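PDB 2IM9: DUF1460 domain-containing protein from Legionella pneumophila subsp. pneumophila, which is of unknown function but probably belongs with the N-acetylmuramoyl-L-alanine amidase-like proteins of the CA peptidase clan, which may act on peptidoglycan. Local coordinates for residues Asn79-Gln84 / Lys195-Lys200; Asn132-Thr137 / Asn143-Arg148. All coordinates share one frame; numbering follows the deposited sequence.

Contact 1. Residues Asn79-Gln84 / Lys195-Lys200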
loop_
_atom_site.group_PDB
_atom_site.type_symbol
_atom_site.label_atom_id
_atom_site.label_comp_id
_atom_site.label_asym_id
_atom_site.label_seq_id
_atom_site.Cartn_x
_atom_site.Cartn_y
_atom_site.Cartn_z
ATOM N N ASN A 79 -17.552 -0.519 16.126
ATOM C CA ASN A 79 -18.650 -1.448 15.965
ATOM C C ASN A 79 -18.453 -2.482 14.861
ATOM O O ASN A 79 -19.390 -3.208 14.536
ATOM C CB ASN A 79 -19.974 -0.688 15.740
ATOM C CG ASN A 79 -20.190 0.415 16.766
ATOM O OD1 ASN A 79 -20.247 0.142 17.966
ATOM N ND2 ASN A 79 -20.318 1.667 16.299
ATOM N N ALA A 80 -17.249 -2.556 14.285
ATOM C CA ALA A 80 -17.018 -3.525 13.216
ATOM C C ALA A 80 -17.085 -4.962 13.731
ATOM O O ALA A 80 -16.828 -5.218 14.904
ATOM C CB ALA A 80 -15.672 -3.260 12.537
ATOM N N ARG A 81 -17.418 -5.902 12.853
ATOM C CA ARG A 81 -17.616 -7.286 13.296
ATOM C C ARG A 81 -16.283 -7.945 13.654
ATOM O O ARG A 81 -16.201 -8.673 14.646
ATOM C CB ARG A 81 -18.343 -8.092 12.208
ATOM C CG ARG A 81 -18.600 -9.590 12.579
ATOM C CD ARG A 81 -19.368 -9.750 13.886
ATOM N NE ARG A 81 -19.856 -11.126 14.044
ATOM C CZ ARG A 81 -20.634 -11.521 15.042
ATOM N NH1 ARG A 81 -21.019 -10.645 15.970
ATOM N NH2 ARG A 81 -21.036 -12.782 15.104
ATOM N N TYR A 82 -15.252 -7.721 12.830
ATOM C CA TYR A 82 -13.981 -8.459 13.003
ATOM C C TYR A 82 -12.811 -7.588 13.426
ATOM O O TYR A 82 -11.950 -8.039 14.179
ATOM C CB TYR A 82 -13.610 -9.234 11.718
ATOM C CG TYR A 82 -14.754 -10.099 11.261
ATOM C CD1 TYR A 82 -15.073 -11.278 11.942
ATOM C CD2 TYR A 82 -15.534 -9.728 10.161
ATOM C CE1 TYR A 82 -16.176 -12.072 11.543
ATOM C CE2 TYR A 82 -16.626 -10.519 9.742
ATOM C CZ TYR A 82 -16.934 -11.683 10.449
ATOM O OH TYR A 82 -18.005 -12.459 10.073
ATOM N N ASP A 83 -12.749 -6.355 12.922
ATOM C CA ASP A 83 -11.586 -5.508 13.170
ATOM C C ASP A 83 -12.034 -4.078 13.421
ATOM O O ASP A 83 -12.379 -3.362 12.484
ATOM C CB ASP A 83 -10.609 -5.556 11.976
ATOM C CG ASP A 83 -9.298 -4.830 12.257
ATOM O OD1 ASP A 83 -9.198 -4.081 13.282
ATOM O OD2 ASP A 83 -8.345 -5.030 11.468
ATOM N N GLN A 84 -12.030 -3.686 14.697
ATOM C CA GLN A 84 -12.604 -2.396 15.140
ATOM C C GLN A 84 -11.562 -1.286 15.262
ATOM O O GLN A 84 -11.798 -0.250 15.917
ATOM C CB GLN A 84 -13.360 -2.597 16.468
ATOM C CG GLN A 84 -14.494 -3.655 16.358
ATOM C CD GLN A 84 -15.294 -3.812 17.655
ATOM O OE1 GLN A 84 -14.804 -3.511 18.753
ATOM N NE2 GLN A 84 -16.522 -4.293 17.525
ATOM N N LYS A 195 -12.004 -12.673 24.852
ATOM C CA LYS A 195 -11.293 -13.761 24.176
ATOM C C LYS A 195 -12.209 -14.834 23.567
ATOM O O LYS A 195 -11.902 -15.407 22.505
ATOM C CB LYS A 195 -10.296 -14.417 25.146
ATOM N N ASN A 196 -13.320 -15.114 24.246
ATOM C CA ASN A 196 -14.315 -16.069 23.773
ATOM C C ASN A 196 -15.058 -15.514 22.560
ATOM O O ASN A 196 -15.355 -16.225 21.604
ATOM C CB ASN A 196 -15.302 -16.431 24.896
ATOM C CG ASN A 196 -14.670 -17.293 25.999
ATOM O OD1 ASN A 196 -14.923 -17.077 27.185
ATOM N ND2 ASN A 196 -13.865 -18.278 25.609
ATOM N N GLU A 197 -15.351 -14.216 22.601
ATOM C CA GLU A 197 -15.991 -13.573 21.461
ATOM C C GLU A 197 -15.025 -13.559 20.264
ATOM O O GLU A 197 -15.459 -13.703 19.123
ATOM C CB GLU A 197 -16.470 -12.161 21.828
ATOM C CG GLU A 197 -17.360 -11.466 20.802
ATOM C CD GLU A 197 -18.707 -12.161 20.550
ATOM O OE1 GLU A 197 -19.128 -13.028 21.355
ATOM O OE2 GLU A 197 -19.354 -11.827 19.533
ATOM N N GLN A 198 -13.728 -13.397 20.529
ATOM C CA GLN A 198 -12.704 -13.491 19.476
ATOM C C GLN A 198 -12.719 -14.853 18.785
ATOM O O GLN A 198 -12.675 -14.938 17.557
ATOM C CB GLN A 198 -11.303 -13.242 20.039
ATOM C CG GLN A 198 -10.929 -11.799 20.221
ATOM C CD GLN A 198 -9.536 -11.652 20.764
ATOM O OE1 GLN A 198 -9.318 -11.757 21.965
ATOM N NE2 GLN A 198 -8.576 -11.429 19.878
ATOM N N GLU A 199 -12.768 -15.920 19.582
ATOM C CA GLU A 199 -12.804 -17.276 19.032
ATOM C C GLU A 199 -14.022 -17.501 18.143
ATOM O O GLU A 199 -13.881 -18.011 17.029
ATOM C CB GLU A 199 -12.766 -18.325 20.157
ATOM N N LYS A 200 -15.200 -17.089 18.625
ATOM C CA LYS A 200 -16.455 -17.223 17.892
ATOM C C LYS A 200 -16.387 -16.513 16.537
ATOM O O LYS A 200 -16.718 -17.088 15.499
ATOM C CB LYS A 200 -17.620 -16.663 18.727
ATOM C CG LYS A 200 -18.949 -16.440 17.955
ATOM C CD LYS A 200 -20.010 -15.715 18.813
ATOM C CE LYS A 200 -21.427 -15.834 18.204
ATOM N NZ LYS A 200 -21.991 -14.592 17.511
HETATM O O HOH W 1 -21.731 -12.102 18.471
#
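Arg81 reaches from the loop to Lys200 and Glu197 on helix 195-209, and all three meet at a water. The side chain leaves with CG anti to the backbone N (chi1 180°) and bends at chi2, which carries the guanidinium to the helix. Its edge faces Lys200, with Arg81 NH2 3.2 Å from Lys200 NZ; both atoms are donors, so proximity here is not bonding. Arg81 NH1 lies 4.1 Å from Glu197 OE2, which stands clear of the guanidinium plane, an electrostatic approach only. The water accepts from Arg81 NH1 (3.0 Å) and from Lys200 NZ (2.7 Å) and donates to Glu197 OE2 (2.6 Å). Two of these groups also have a direct salt-bridge partner further along the helix: Glu204 for Arg81 NH2 and Arg201 for Glu197 OE2. Next, the Tyr82 ring carries Arg81 CG 3.4 Å over one face, nearer the ring's margin than its centre. Gln84 then folds back, NE2 donating to Ala80 O at 2.8 Å with an N-H...O angle of 156°, which staples the loop across its turn. With 86 Å² buried, this is a water-bridged surface charge cluster joining a loop to helix 195-209, which falls in a predicted coiled coil.

Contact 2. Residues Asn132-Thr137 / Asn143-Arg148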
loop_
_atom_site.group_PDB
_atom_site.type_symbol
_atom_site.label_atom_id
_atom_site.label_comp_id
_atom_site.label_asym_id
_atom_site.label_seq_id
_atom_site.Cartn_x
_atom_site.Cartn_y
_atom_site.Cartn_z
ATOM N N ASN A 132 -13.769 -7.991 2.019
ATOM C CA ASN A 132 -13.644 -7.089 0.869
ATOM C C ASN A 132 -12.411 -6.185 0.957
ATOM O O ASN A 132 -12.040 -5.526 -0.011
ATOM C CB ASN A 132 -14.896 -6.217 0.713
ATOM C CG ASN A 132 -16.051 -6.934 0.050
ATOM O OD1 ASN A 132 -15.900 -8.025 -0.505
ATOM N ND2 ASN A 132 -17.227 -6.314 0.105
ATOM N N ARG A 133 -11.785 -6.102 2.121
ATOM C CA ARG A 133 -10.593 -5.271 2.235
ATOM C C ARG A 133 -9.545 -5.747 1.230
ATOM O O ARG A 133 -9.389 -6.946 0.997
ATOM C CB ARG A 133 -10.028 -5.312 3.658
ATOM C CG ARG A 133 -9.211 -4.033 3.987
ATOM C CD ARG A 133 -8.313 -4.208 5.207
ATOM N NE ARG A 133 -9.061 -4.406 6.453
ATOM C CZ ARG A 133 -8.505 -4.739 7.619
ATOM N NH1 ARG A 133 -7.176 -4.902 7.699
ATOM N NH2 ARG A 133 -9.267 -4.906 8.706
ATOM N N ASN A 134 -8.837 -4.803 0.615
ATOM C CA ASN A 134 -7.796 -5.163 -0.349
ATOM C C ASN A 134 -6.519 -5.633 0.345
ATOM O O ASN A 134 -5.484 -4.973 0.272
ATOM C CB ASN A 134 -7.523 -3.983 -1.271
ATOM C CG ASN A 134 -8.621 -3.771 -2.263
ATOM O OD1 ASN A 134 -9.221 -4.734 -2.748
ATOM N ND2 ASN A 134 -8.888 -2.494 -2.607
ATOM N N HIS A 135 -6.592 -6.784 0.999
ATOM C CA HIS A 135 -5.474 -7.301 1.801
ATOM C C HIS A 135 -4.178 -7.547 1.035
ATOM O O HIS A 135 -3.086 -7.285 1.549
ATOM C CB HIS A 135 -5.868 -8.610 2.496
ATOM C CG HIS A 135 -6.941 -8.444 3.519
ATOM N ND1 HIS A 135 -6.716 -7.860 4.750
ATOM C CD2 HIS A 135 -8.246 -8.798 3.496
ATOM C CE1 HIS A 135 -7.851 -7.846 5.432
ATOM N NE2 HIS A 135 -8.790 -8.421 4.696
ATOM N N PHE A 136 -4.300 -8.089 -0.176
ATOM C CA PHE A 136 -3.112 -8.457 -0.952
ATOM C C PHE A 136 -2.782 -7.381 -1.970
ATOM O O PHE A 136 -3.591 -7.042 -2.838
ATOM C CB PHE A 136 -3.304 -9.810 -1.627
ATOM C CG PHE A 136 -3.351 -10.947 -0.655
ATOM C CD1 PHE A 136 -2.177 -11.581 -0.268
ATOM C CD2 PHE A 136 -4.561 -11.354 -0.094
ATOM C CE1 PHE A 136 -2.195 -12.618 0.653
ATOM C CE2 PHE A 136 -4.601 -12.407 0.851
ATOM C CZ PHE A 136 -3.412 -13.036 1.222
ATOM N N THR A 137 -1.594 -6.829 -1.844
ATOM C CA THR A 137 -1.178 -5.734 -2.716
ATOM C C THR A 137 -1.305 -6.055 -4.202
ATOM O O THR A 137 -1.694 -5.179 -5.000
ATOM C CB THR A 137 0.230 -5.253 -2.328
ATOM O OG1 THR A 137 0.201 -4.940 -0.925
ATOM C CG2 THR A 137 0.609 -3.996 -3.097
ATOM N N ASN A 143 -4.786 -4.849 -8.596
ATOM C CA ASN A 143 -5.785 -5.285 -9.577
ATOM C C ASN A 143 -7.013 -4.371 -9.610
ATOM O O ASN A 143 -7.377 -3.827 -10.667
ATOM C CB ASN A 143 -6.183 -6.736 -9.286
ATOM C CG ASN A 143 -7.290 -7.222 -10.186
ATOM O OD1 ASN A 143 -7.114 -7.330 -11.392
ATOM N ND2 ASN A 143 -8.454 -7.494 -9.597
ATOM N N TYR A 144 -7.618 -4.178 -8.445
ATOM C CA TYR A 144 -8.848 -3.393 -8.354
ATOM C C TYR A 144 -8.630 -1.914 -8.620
ATOM O O TYR A 144 -9.470 -1.271 -9.271
ATOM C CB TYR A 144 -9.580 -3.635 -7.027
ATOM C CG TYR A 144 -10.201 -5.011 -6.955
ATOM C CD1 TYR A 144 -11.086 -5.447 -7.944
ATOM C CD2 TYR A 144 -9.897 -5.882 -5.913
ATOM C CE1 TYR A 144 -11.647 -6.717 -7.901
ATOM C CE2 TYR A 144 -10.452 -7.158 -5.860
ATOM C CZ TYR A 144 -11.326 -7.566 -6.859
ATOM O OH TYR A 144 -11.890 -8.813 -6.818
ATOM N N ASN A 145 -7.510 -1.366 -8.150
ATOM C CA ASN A 145 -7.269 0.060 -8.353
ATOM C C ASN A 145 -6.815 0.390 -9.777
ATOM O O ASN A 145 -7.014 1.509 -10.245
ATOM C CB ASN A 145 -6.373 0.642 -7.244
ATOM C CG ASN A 145 -7.110 0.760 -5.918
ATOM O OD1 ASN A 145 -8.163 1.396 -5.837
ATOM N ND2 ASN A 145 -6.570 0.133 -4.867
ATOM N N GLN A 146 -6.248 -0.594 -10.470
ATOM C CA GLN A 146 -5.958 -0.447 -11.894
ATOM C C GLN A 146 -7.257 -0.531 -12.681
ATOM O O GLN A 146 -7.520 0.319 -13.551
ATOM C CB GLN A 146 -4.968 -1.507 -12.379
ATOM C CG GLN A 146 -3.520 -1.226 -11.991
ATOM C CD GLN A 146 -2.628 -2.468 -12.063
ATOM O OE1 GLN A 146 -1.484 -2.468 -11.563
ATOM N NE2 GLN A 146 -3.149 -3.537 -12.654
ATOM N N LYS A 147 -8.078 -1.528 -12.350
ATOM C CA LYS A 147 -9.347 -1.756 -13.069
ATOM C C LYS A 147 -10.258 -0.535 -13.024
ATOM O O LYS A 147 -10.905 -0.199 -14.028
ATOM C CB LYS A 147 -10.055 -3.036 -12.581
ATOM C CG LYS A 147 -9.330 -4.330 -12.993
ATOM C CD LYS A 147 -9.986 -5.068 -14.163
ATOM C CE LYS A 147 -9.125 -6.252 -14.647
ATOM N NZ LYS A 147 -8.837 -7.288 -13.588
ATOM N N ARG A 148 -10.263 0.174 -11.900
ATOM C CA ARG A 148 -11.145 1.322 -11.760
ATOM C C ARG A 148 -10.497 2.642 -12.190
ATOM O O ARG A 148 -11.097 3.716 -12.079
ATOM C CB ARG A 148 -11.710 1.390 -10.356
ATOM C CG ARG A 148 -10.753 1.868 -9.331
ATOM C CD ARG A 148 -11.370 1.658 -7.987
ATOM N NE ARG A 148 -10.530 2.253 -6.967
ATOM C CZ ARG A 148 -10.693 3.478 -6.482
ATOM N NH1 ARG A 148 -11.686 4.239 -6.913
ATOM N NH2 ARG A 148 -9.861 3.927 -5.550
#
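Asn134 meets Tyr144 and Asn145 where the loop leading into helix 137-147 passes the last turn of that same helix. Asn134 is the centre of an inverse gamma turn, whose closing bond, from His135 N to Arg133 O, is weak, and Phe136 follows at the N-cap. In the first shell, Asn134 OD1 stands 3.4 Å from Tyr144 CD2. The approach to the ring is oblique, and the amide and ring planes differ by 22°, so the two flat groups are nearly parallel, though not in one plane. Tyr144 was deposited in two conformers, and this geometry belongs to one of them. On the other branch of the amide, Asn134 ND2 comes within 4.2 Å of Asn145 ND2, a loose contact between amides whose planes are 82° apart. Nothing polar links the two segments directly; the 116 Å² interface is packing.

The second shell explains the placement. Asn134 ND2 donates to Thr121 O at the end of helix 111-122, fixing the amide's rotation, and the Asn134 side chain also touches Asp140 and Trp141 of helix 137-147. Phe136 N donates to Asp140 OD2, tying the N-cap to the first turn. Beneath Tyr144, Asn143 ND2 lies 3.6 Å from the ring plane, displaced toward the rim, while Asn143 OD1 accepts from Lys147 NZ at 2.8 Å. Asn145 is buried, and with CG beside the backbone N (chi1 -72°) its amide turns toward Arg148. There the guanidinium, whose NH1 also reaches the carbonyls of Cys327 and Gln328, grips side-on: Arg148 NE donates to Asn145 OD1 at 2.8 Å and Arg148 NH2 to that same oxygen at 3.1 Å, both in the guanidinium plane.

In the fold
Contact 1 lies at the periphery, its centre about 25 Å from that of the chain, whereas contact 2 sits about 10 Å from it; the two centres are about 24 Å apart. They are nevertheless joined directly, because Asp83 of 79-84 forms a salt bridge with Arg133 of 132-137, Asp83 OD2 to Arg133 NH2 at 2.9 Å. Asp83 also pairs with Arg189, and Arg133 with Glu76, so ionic links run from the segment before helix 195-209 to the loop before helix 137-147. In sequence, both segments of contact 2 fall between those of contact 1, and all four belong to the amidase-like part of the chain.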